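Local coordinates for protein formate-dependent phosphoribosylglycinamide formyltransferase (Mycobacterium tuberculosis H37Rv, PDB 6KHR) that belongs to the ATP-grasp superfamily of nucleotide-dependent enzymes and forms an assembly of two identical subunits, at residues Leu371-Val382 against Arg405-Leu413. Sequence-based numbering, arbitrary orientation.
Sequences LTGALGVPESDV and RAREVASRL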
# COMPACT_ATOMS: atom_id res chain seq x y z
N LEU A 371 11.62 13.48 -9.59
CA LEU A 371 10.48 12.56 -9.59
C LEU A 371 10.02 12.22 -11.00
O LEU A 371 9.84 11.04 -11.33
CB LEU A 371 9.34 13.18 -8.79
CG LEU A 371 8.81 12.28 -7.69
CD1 LEU A 371 7.36 12.61 -7.45
CD2 LEU A 371 9.05 10.81 -8.03
N THR A 372 9.78 13.23 -11.82
CA THR A 372 9.40 13.00 -13.22
C THR A 372 10.33 11.99 -13.89
O THR A 372 9.87 11.10 -14.61
CB THR A 372 9.41 14.32 -13.99
OG1 THR A 372 8.12 14.94 -13.87
CG2 THR A 372 9.70 14.09 -15.46
N GLY A 373 11.63 12.12 -13.66
CA GLY A 373 12.57 11.22 -14.30
C GLY A 373 12.48 9.82 -13.73
O GLY A 373 12.47 8.84 -14.48
N ALA A 374 12.39 9.72 -12.41
CA ALA A 374 12.37 8.42 -11.77
C ALA A 374 11.19 7.57 -12.24
O ALA A 374 11.35 6.38 -12.53
CB ALA A 374 12.36 8.60 -10.25
N LEU A 375 10.01 8.17 -12.33
CA LEU A 375 8.78 7.43 -12.71
C LEU A 375 8.70 7.20 -14.21
O LEU A 375 7.75 6.66 -14.65
CB LEU A 375 7.57 8.21 -12.23
CG LEU A 375 6.94 7.76 -10.93
CD1 LEU A 375 7.74 6.68 -10.26
CD2 LEU A 375 6.77 8.93 -10.01
N GLY A 376 9.70 7.58 -14.96
CA GLY A 376 9.72 7.32 -16.40
C GLY A 376 10.17 5.91 -16.66
O GLY A 376 9.90 5.42 -17.73
N VAL A 377 10.85 5.31 -15.70
CA VAL A 377 11.31 3.90 -15.74
C VAL A 377 10.09 3.00 -15.66
O VAL A 377 9.32 3.15 -14.77
CB VAL A 377 12.22 3.65 -14.54
CG1 VAL A 377 12.47 2.19 -14.30
CG2 VAL A 377 13.50 4.42 -14.64
N PRO A 378 9.91 2.06 -16.59
CA PRO A 378 8.77 1.15 -16.56
C PRO A 378 8.56 0.29 -15.31
O PRO A 378 9.48 -0.15 -14.74
CB PRO A 378 8.98 0.24 -17.76
CG PRO A 378 10.38 0.48 -18.19
CD PRO A 378 10.74 1.87 -17.76
N GLU A 379 7.30 0.17 -14.89
CA GLU A 379 6.78 -0.60 -13.75
C GLU A 379 7.40 -0.10 -12.45
O GLU A 379 7.56 -0.86 -11.57
CB GLU A 379 7.05 -2.09 -13.92
CG GLU A 379 6.07 -2.84 -14.78
CD GLU A 379 6.29 -4.34 -14.87
OE1 GLU A 379 5.92 -5.05 -13.94
OE2 GLU A 379 6.79 -4.79 -15.88
N SER A 380 7.63 1.18 -12.35
CA SER A 380 8.30 1.73 -11.17
C SER A 380 7.34 2.41 -10.21
O SER A 380 6.27 2.77 -10.59
CB SER A 380 9.42 2.61 -11.60
OG SER A 380 8.97 3.73 -12.31
N ASP A 381 7.76 2.50 -8.97
CA ASP A 381 7.01 3.20 -7.93
C ASP A 381 8.01 3.84 -6.97
O ASP A 381 9.15 3.51 -6.99
CB ASP A 381 6.01 2.30 -7.22
CG ASP A 381 4.79 3.06 -6.74
OD1 ASP A 381 4.71 4.27 -6.98
OD2 ASP A 381 3.93 2.43 -6.13
N VAL A 382 7.49 4.69 -6.12
CA VAL A 382 8.34 5.43 -5.17
C VAL A 382 7.54 5.73 -3.90
O VAL A 382 6.37 5.76 -3.99
CB VAL A 382 8.88 6.68 -5.88
CG1 VAL A 382 8.97 7.90 -5.03
CG2 VAL A 382 10.20 6.41 -6.52
N ARG A 405 15.91 -1.77 -13.16
CA ARG A 405 14.97 -0.65 -13.13
C ARG A 405 15.03 0.09 -11.80
O ARG A 405 14.93 1.33 -11.77
CB ARG A 405 13.56 -1.16 -13.36
CG ARG A 405 13.36 -1.83 -14.64
CD ARG A 405 12.04 -2.57 -14.68
NE ARG A 405 11.66 -2.72 -16.08
CZ ARG A 405 10.56 -3.32 -16.50
NH1 ARG A 405 9.70 -3.81 -15.63
NH2 ARG A 405 10.30 -3.39 -17.80
N ALA A 406 15.14 -0.65 -10.69
CA ALA A 406 15.15 -0.00 -9.38
C ALA A 406 16.42 0.81 -9.21
O ALA A 406 16.38 1.91 -8.64
CB ALA A 406 15.01 -1.03 -8.26
N ARG A 407 17.55 0.31 -9.72
CA ARG A 407 18.76 1.11 -9.63
C ARG A 407 18.61 2.37 -10.49
O ARG A 407 19.09 3.45 -10.10
CB ARG A 407 19.95 0.25 -10.02
CG ARG A 407 21.24 0.96 -10.27
CD ARG A 407 21.92 0.36 -11.49
NE ARG A 407 22.87 -0.69 -11.15
CZ ARG A 407 24.18 -0.49 -11.03
NH1 ARG A 407 24.69 0.72 -11.24
NH2 ARG A 407 24.98 -1.49 -10.71
N GLU A 408 17.89 2.28 -11.61
CA GLU A 408 17.63 3.46 -12.42
C GLU A 408 16.74 4.44 -11.66
O GLU A 408 17.09 5.62 -11.52
CB GLU A 408 17.01 3.06 -13.76
CG GLU A 408 18.01 3.05 -14.92
CD GLU A 408 17.54 2.25 -16.14
OE1 GLU A 408 16.55 1.48 -16.03
OE2 GLU A 408 18.16 2.38 -17.21
N VAL A 409 15.61 3.96 -11.12
CA VAL A 409 14.73 4.82 -10.33
C VAL A 409 15.52 5.54 -9.23
O VAL A 409 15.40 6.76 -9.05
CB VAL A 409 13.57 4.01 -9.73
CG1 VAL A 409 12.76 4.90 -8.82
CG2 VAL A 409 12.70 3.42 -10.83
N ALA A 410 16.33 4.78 -8.48
CA ALA A 410 17.10 5.37 -7.39
C ALA A 410 18.12 6.36 -7.92
O ALA A 410 18.32 7.43 -7.33
CB ALA A 410 17.79 4.27 -6.58
N SER A 411 18.78 6.02 -9.02
CA SER A 411 19.77 6.93 -9.57
C SER A 411 19.14 8.26 -9.98
O SER A 411 19.66 9.33 -9.64
CB SER A 411 20.49 6.27 -10.74
OG SER A 411 21.39 7.18 -11.32
N ARG A 412 18.00 8.21 -10.70
CA ARG A 412 17.33 9.45 -11.13
C ARG A 412 16.79 10.25 -9.96
O ARG A 412 16.39 11.40 -10.14
CB ARG A 412 16.15 9.17 -12.08
CG ARG A 412 16.34 8.03 -13.05
CD ARG A 412 16.61 8.45 -14.45
NE ARG A 412 15.46 8.21 -15.32
CZ ARG A 412 15.41 7.29 -16.27
NH1 ARG A 412 14.32 7.16 -17.01
NH2 ARG A 412 16.45 6.50 -16.49
N LEU A 413 16.74 9.65 -8.77
CA LEU A 413 16.14 10.22 -7.59
C LEU A 413 17.15 10.82 -6.62
O LEU A 413 16.93 11.91 -6.11
CB LEU A 413 15.35 9.13 -6.85
CG LEU A 413 13.84 9.21 -6.75
CD1 LEU A 413 13.44 8.34 -5.57
CD2 LEU A 413 13.34 10.64 -6.60
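Val377 sets its two methyls against different parts of the helix that carries Arg405, Val409 and Arg412, a worked example of how one branched side chain can anchor a loop on a helix. With CG1 anti to the backbone N (chi1 167°), that methyl settles against Arg405, 3.6 Å from its CB, while CG2 lies over one face of the Arg412 guanidinium. Val409 fills the middle of the interface by dividing its branches. Its CG2 touches Val377 CG1 and comes within 3.5 Å of Ser380 CB; its CG1 faces Val382 CG2 at 3.8 Å and also the methyl of Ala374. Leu413 extends this apolar row, its CG 3.8 Å from Ala374 CB.

Two arginines supply the polar contacts. Arg405 is extended from CG to NE and crosses Pro378 at about a right angle, with the carbonyl oxygen of Pro378 over one face of its guanidinium. At the edge of that group, NH1 makes a 3.1 Å salt bridge to Glu379 OE2, approaching from above the carboxylate plane; the two flat groups stand 71° apart. Both partners are also tied to Thr395 of the adjoining strand. Arg412, bent at chi2 and chi3, donates a hydrogen bond from NE to Gly373 O (3.2 Å), arriving from above the carbonyl plane, and Gly376 N reaches the same oxygen from the opposite face. Gly373 O thus accepts two hydrogen bonds, one from its own segment and one from the helix. Within the loop, Ser380 OG donates to Val377 O at 2.6 Å, bridging a type II turn.

Strand 380-384, outermost in the large antiparallel sheet within this chain, pairs with strand 390-395 in a β-hairpin; helix 399-413 then returns over the sheet, touching strand 346-351 as well, in the two-layer α/β packing of a helix laid on a sheet.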